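Long-range contact in acetyl-CoA acetyltransferase (Mycobacterium smegmatis, PDB 4EGV), which is a monomeric thiolase-like protein with an additional C-terminal domain and probably has acyltransferase activity: residues A[249-261]-A[457-469]. Sequence-based numbering, arbitrary orientation.
Sequences TASNRMIVDPYPR and IETYTVRYDWTPH
D257 and Y464 meet through their polar ends: the phenol OH donates to D257 OD1 at 2.6 Å, on the anti side of the carboxylate and 26° out of its plane. The same aspartate is gripped along its backbone. Its N donates to V462 O at 3.0 Å, and its carbonyl O takes the hydroxyl OG1 of T461 on a lone pair, 2.6 Å away. T461 reaches it because OG1 stands anti to its own backbone N (chi1 -175°). Two residues earlier, I255 O accepts from Y464 N (2.9 Å), so two backbone bonds flank V256, bridged to R463. M254 lays CB over one face of the Y464 ring as a CH-pi contact, 3.9 Å from the centroid, while V462 CG1 covers the opposite face. This bridge of V256 and R463 lies where a short, weakly bonded hairpin (254-256 with 259-260) meets the end of strand 453-463, part of the five-stranded antiparallel sheet of the additional C-terminal domain; backbone pairing thus ties that domain to the rest of the chain. D257 and T461 also pack against helix 191-206, through N200 and V193. The looser side begins at exposed D465, which brings OD1 near I255 O without bonding to it, while OD2 takes R463 NH2 in a salt bridge.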
loop_
_atom_site.group_PDB
_atom_site.type_symbol
_atom_site.label_atom_id
_atom_site.label_comp_id
_atom_site.label_asym_id
_atom_site.label_seq_id
_atom_site.Cartn_x
_atom_site.Cartn_y
_atom_site.Cartn_z
ATOM N N THR A 249 24.529 -9.127 -7.892
ATOM C CA THR A 249 25.092 -10.239 -8.642
ATOM C C THR A 249 24.507 -10.228 -10.070
ATOM O O THR A 249 23.786 -9.285 -10.427
ATOM C CB THR A 249 24.937 -11.646 -7.889
ATOM O OG1 THR A 249 23.580 -12.097 -7.884
ATOM C CG2 THR A 249 25.472 -11.588 -6.455
ATOM N N ALA A 250 24.839 -11.226 -10.891
ATOM C CA ALA A 250 24.179 -11.384 -12.183
ATOM C C ALA A 250 22.700 -11.734 -11.978
ATOM O O ALA A 250 21.837 -11.374 -12.793
ATOM C CB ALA A 250 24.881 -12.448 -13.008
ATOM N N SER A 251 22.430 -12.422 -10.868
ATOM C CA SER A 251 21.093 -12.869 -10.460
ATOM C C SER A 251 20.257 -11.721 -9.807
ATOM O O SER A 251 19.075 -11.560 -10.109
ATOM C CB SER A 251 21.267 -14.079 -9.521
ATOM O OG SER A 251 20.046 -14.574 -9.034
ATOM N N ASN A 252 20.893 -10.938 -8.923
ATOM C CA ASN A 252 20.313 -9.788 -8.207
ATOM C C ASN A 252 20.855 -8.464 -8.759
ATOM O O ASN A 252 21.453 -7.656 -8.033
ATOM C CB ASN A 252 20.617 -9.890 -6.698
ATOM C CG ASN A 252 19.933 -8.777 -5.855
ATOM O OD1 ASN A 252 18.822 -8.353 -6.135
ATOM N ND2 ASN A 252 20.595 -8.346 -4.814
ATOM N N ARG A 253 20.642 -8.254 -10.052
ATOM C CA ARG A 253 21.138 -7.064 -10.735
ATOM C C ARG A 253 20.274 -5.819 -10.500
ATOM O O ARG A 253 19.076 -5.899 -10.222
ATOM C CB ARG A 253 21.326 -7.329 -12.238
ATOM C CG ARG A 253 20.046 -7.701 -12.943
ATOM C CD ARG A 253 20.181 -7.984 -14.432
ATOM N NE ARG A 253 18.832 -8.093 -15.012
ATOM C CZ ARG A 253 17.970 -9.109 -14.809
ATOM N NH1 ARG A 253 18.297 -10.167 -14.047
ATOM N NH2 ARG A 253 16.763 -9.069 -15.376
HETATM N N MSE A 254 20.926 -4.668 -10.605
HETATM C CA MSE A 254 20.285 -3.368 -10.556
HETATM C C MSE A 254 19.208 -3.253 -11.646
HETATM O O MSE A 254 19.506 -3.443 -12.806
HETATM C CB MSE A 254 21.349 -2.259 -10.698
HETATM C CG MSE A 254 22.231 -2.044 -9.463
HETATM SE SE MSE A 254 21.204 -1.557 -7.793
HETATM C CE MSE A 254 20.929 0.371 -8.122
ATOM N N ILE A 255 17.968 -2.962 -11.248
ATOM C CA ILE A 255 16.828 -2.747 -12.166
ATOM C C ILE A 255 16.539 -1.259 -12.371
ATOM O O ILE A 255 16.675 -0.739 -13.446
ATOM C CB ILE A 255 15.521 -3.423 -11.626
ATOM C CG1 ILE A 255 15.700 -4.928 -11.475
ATOM C CG2 ILE A 255 14.284 -3.148 -12.538
ATOM C CD1 ILE A 255 15.412 -5.763 -12.750
ATOM N N VAL A 256 16.097 -0.610 -11.309
ATOM C CA VAL A 256 15.813 0.808 -11.299
ATOM C C VAL A 256 16.421 1.353 -9.992
ATOM O O VAL A 256 16.235 0.758 -8.948
ATOM C CB VAL A 256 14.276 1.059 -11.414
ATOM C CG1 VAL A 256 13.913 2.418 -10.938
ATOM C CG2 VAL A 256 13.775 0.839 -12.856
ATOM N N ASP A 257 17.185 2.445 -10.080
ATOM C CA ASP A 257 17.891 2.979 -8.934
ATOM C C ASP A 257 16.903 3.446 -7.884
ATOM O O ASP A 257 16.039 4.262 -8.167
ATOM C CB ASP A 257 18.828 4.122 -9.318
ATOM C CG ASP A 257 20.079 4.190 -8.415
ATOM O OD1 ASP A 257 21.070 3.484 -8.723
ATOM O OD2 ASP A 257 20.081 4.951 -7.416
ATOM N N PRO A 258 17.078 2.996 -6.636
ATOM C CA PRO A 258 18.238 2.334 -6.068
ATOM C C PRO A 258 18.099 0.850 -5.817
ATOM O O PRO A 258 18.907 0.299 -5.058
ATOM C CB PRO A 258 18.386 3.044 -4.722
ATOM C CG PRO A 258 17.013 3.352 -4.327
ATOM C CD PRO A 258 16.150 3.401 -5.583
ATOM N N TYR A 259 17.100 0.215 -6.436
ATOM C CA TYR A 259 16.733 -1.179 -6.118
ATOM C C TYR A 259 17.370 -2.281 -6.957
ATOM O O TYR A 259 17.320 -2.256 -8.188
ATOM C CB TYR A 259 15.241 -1.408 -6.200
ATOM C CG TYR A 259 14.389 -0.345 -5.610
ATOM C CD1 TYR A 259 14.278 -0.204 -4.220
ATOM C CD2 TYR A 259 13.643 0.511 -6.442
ATOM C CE1 TYR A 259 13.465 0.772 -3.663
ATOM C CE2 TYR A 259 12.844 1.492 -5.905
ATOM C CZ TYR A 259 12.757 1.615 -4.514
ATOM O OH TYR A 259 11.940 2.568 -3.994
ATOM N N PRO A 260 17.964 -3.267 -6.265
ATOM C CA PRO A 260 18.370 -4.523 -6.890
ATOM C C PRO A 260 17.172 -5.411 -7.108
ATOM O O PRO A 260 16.196 -5.308 -6.387
ATOM C CB PRO A 260 19.322 -5.149 -5.880
ATOM C CG PRO A 260 19.325 -4.258 -4.676
ATOM C CD PRO A 260 18.349 -3.180 -4.839
ATOM N N ARG A 261 17.258 -6.268 -8.115
ATOM C CA ARG A 261 16.175 -7.175 -8.473
ATOM C C ARG A 261 15.479 -7.918 -7.331
ATOM O O ARG A 261 14.293 -8.003 -7.365
ATOM C CB ARG A 261 16.631 -8.187 -9.510
ATOM C CG ARG A 261 15.515 -8.661 -10.397
ATOM C CD ARG A 261 15.928 -9.860 -11.232
ATOM N NE ARG A 261 15.085 -11.007 -10.947
ATOM C CZ ARG A 261 15.355 -12.022 -10.120
ATOM N NH1 ARG A 261 16.491 -12.108 -9.432
ATOM N NH2 ARG A 261 14.450 -12.981 -9.979
ATOM N N ILE A 457 20.192 19.125 -8.874
ATOM C CA ILE A 457 19.547 17.822 -8.730
ATOM C C ILE A 457 18.905 17.697 -7.330
ATOM O O ILE A 457 19.589 17.826 -6.317
ATOM C CB ILE A 457 20.545 16.696 -8.988
ATOM C CG1 ILE A 457 20.966 16.713 -10.451
ATOM C CG2 ILE A 457 19.934 15.378 -8.644
ATOM C CD1 ILE A 457 22.024 15.726 -10.802
ATOM N N GLU A 458 17.589 17.482 -7.267
ATOM C CA GLU A 458 16.952 17.244 -5.973
ATOM C C GLU A 458 16.821 15.747 -5.719
ATOM O O GLU A 458 17.069 15.270 -4.612
ATOM C CB GLU A 458 15.600 17.965 -5.851
ATOM C CG GLU A 458 15.125 18.066 -4.407
ATOM C CD GLU A 458 13.746 18.662 -4.256
ATOM O OE1 GLU A 458 13.192 19.140 -5.259
ATOM O OE2 GLU A 458 13.204 18.636 -3.139
ATOM N N THR A 459 16.446 15.028 -6.771
ATOM C CA THR A 459 16.368 13.575 -6.760
ATOM C C THR A 459 16.486 13.016 -8.190
ATOM O O THR A 459 16.448 13.745 -9.173
ATOM C CB THR A 459 15.112 13.083 -6.015
ATOM O OG1 THR A 459 15.147 11.661 -5.876
ATOM C CG2 THR A 459 13.863 13.516 -6.726
ATOM N N TYR A 460 16.657 11.711 -8.278
ATOM C CA TYR A 460 17.058 11.047 -9.498
ATOM C C TYR A 460 16.686 9.568 -9.425
ATOM O O TYR A 460 16.459 8.992 -8.352
ATOM C CB TYR A 460 18.584 11.182 -9.698
ATOM C CG TYR A 460 19.404 10.422 -8.665
ATOM C CD1 TYR A 460 19.920 9.153 -8.941
ATOM C CD2 TYR A 460 19.649 10.970 -7.404
ATOM C CE1 TYR A 460 20.652 8.447 -7.999
ATOM C CE2 TYR A 460 20.390 10.271 -6.442
ATOM C CZ TYR A 460 20.895 9.001 -6.752
ATOM O OH TYR A 460 21.619 8.302 -5.810
ATOM N N THR A 461 16.632 8.952 -10.589
ATOM C CA THR A 461 16.721 7.507 -10.671
ATOM C C THR A 461 17.408 7.112 -11.985
ATOM O O THR A 461 17.624 7.961 -12.849
ATOM C CB THR A 461 15.325 6.852 -10.484
ATOM O OG1 THR A 461 15.451 5.426 -10.452
ATOM C CG2 THR A 461 14.361 7.303 -11.551
ATOM N N VAL A 462 17.782 5.846 -12.114
ATOM C CA VAL A 462 18.363 5.367 -13.350
ATOM C C VAL A 462 17.648 4.095 -13.795
ATOM O O VAL A 462 17.333 3.226 -12.975
ATOM C CB VAL A 462 19.866 5.084 -13.198
ATOM C CG1 VAL A 462 20.486 4.733 -14.564
ATOM C CG2 VAL A 462 20.586 6.257 -12.601
ATOM N N ARG A 463 17.387 3.977 -15.090
ATOM C CA ARG A 463 16.832 2.732 -15.624
ATOM C C ARG A 463 17.934 1.850 -16.168
ATOM O O ARG A 463 18.547 2.177 -17.161
ATOM C CB ARG A 463 15.819 2.998 -16.724
ATOM C CG ARG A 463 14.729 3.972 -16.359
ATOM C CD ARG A 463 13.484 3.738 -17.169
ATOM N NE ARG A 463 13.053 2.362 -16.966
ATOM C CZ ARG A 463 11.795 1.936 -16.968
ATOM N NH1 ARG A 463 10.771 2.771 -17.176
ATOM N NH2 ARG A 463 11.574 0.659 -16.752
ATOM N N TYR A 464 18.183 0.737 -15.499
ATOM C CA TYR A 464 19.243 -0.192 -15.877
ATOM C C TYR A 464 18.713 -1.273 -16.815
ATOM O O TYR A 464 19.465 -2.066 -17.377
ATOM C CB TYR A 464 19.888 -0.831 -14.653
ATOM C CG TYR A 464 20.495 0.136 -13.700
ATOM C CD1 TYR A 464 21.736 0.689 -13.934
ATOM C CD2 TYR A 464 19.836 0.478 -12.522
ATOM C CE1 TYR A 464 22.307 1.583 -13.022
ATOM C CE2 TYR A 464 20.403 1.356 -11.604
ATOM C CZ TYR A 464 21.634 1.905 -11.864
ATOM O OH TYR A 464 22.175 2.761 -10.955
ATOM N N ASP A 465 17.412 -1.285 -17.001
ATOM C CA ASP A 465 16.801 -2.244 -17.887
ATOM C C ASP A 465 16.752 -1.717 -19.314
ATOM O O ASP A 465 16.424 -2.456 -20.220
ATOM C CB ASP A 465 15.417 -2.697 -17.359
ATOM C CG ASP A 465 14.557 -1.525 -16.795
ATOM O OD1 ASP A 465 15.123 -0.534 -16.285
ATOM O OD2 ASP A 465 13.306 -1.581 -16.850
ATOM N N TRP A 466 17.121 -0.452 -19.503
ATOM C CA TRP A 466 17.289 0.136 -20.829
ATOM C C TRP A 466 18.754 0.197 -21.209
ATOM O O TRP A 466 19.608 0.313 -20.348
ATOM C CB TRP A 466 16.673 1.535 -20.862
ATOM C CG TRP A 466 15.176 1.568 -20.751
ATOM C CD1 TRP A 466 14.364 0.528 -20.456
ATOM C CD2 TRP A 466 14.322 2.711 -20.881
ATOM N NE1 TRP A 466 13.058 0.927 -20.416
ATOM C CE2 TRP A 466 12.999 2.270 -20.668
ATOM C CE3 TRP A 466 14.540 4.070 -21.171
ATOM C CZ2 TRP A 466 11.880 3.143 -20.742
ATOM C CZ3 TRP A 466 13.418 4.949 -21.252
ATOM C CH2 TRP A 466 12.113 4.472 -21.044
ATOM N N THR A 467 19.042 0.084 -22.498
ATOM C CA THR A 467 20.346 0.457 -23.041
ATOM C C THR A 467 20.163 1.530 -24.114
ATOM O O THR A 467 19.413 1.333 -25.041
ATOM C CB THR A 467 21.094 -0.745 -23.595
ATOM O OG1 THR A 467 21.100 -1.759 -22.598
ATOM C CG2 THR A 467 22.544 -0.382 -24.017
ATOM N N PRO A 468 20.858 2.676 -23.986
ATOM C CA PRO A 468 21.788 2.953 -22.883
ATOM C C PRO A 468 21.027 3.219 -21.564
ATOM O O PRO A 468 19.852 3.551 -21.592
ATOM C CB PRO A 468 22.596 4.167 -23.384
ATOM C CG PRO A 468 21.879 4.661 -24.592
ATOM C CD PRO A 468 20.724 3.803 -24.914
ATOM N N HIS A 469 21.691 3.031 -20.432
ATOM C CA HIS A 469 21.101 3.367 -19.142
ATOM C C HIS A 469 20.566 4.806 -19.177
ATOM O O HIS A 469 21.172 5.695 -19.752
ATOM C CB HIS A 469 22.101 3.147 -17.994
ATOM C CG HIS A 469 22.548 1.724 -17.839
ATOM N ND1 HIS A 469 23.661 1.369 -17.108
ATOM C CD2 HIS A 469 22.049 0.566 -18.337
ATOM C CE1 HIS A 469 23.832 0.056 -17.164
ATOM N NE2 HIS A 469 22.865 -0.454 -17.907
#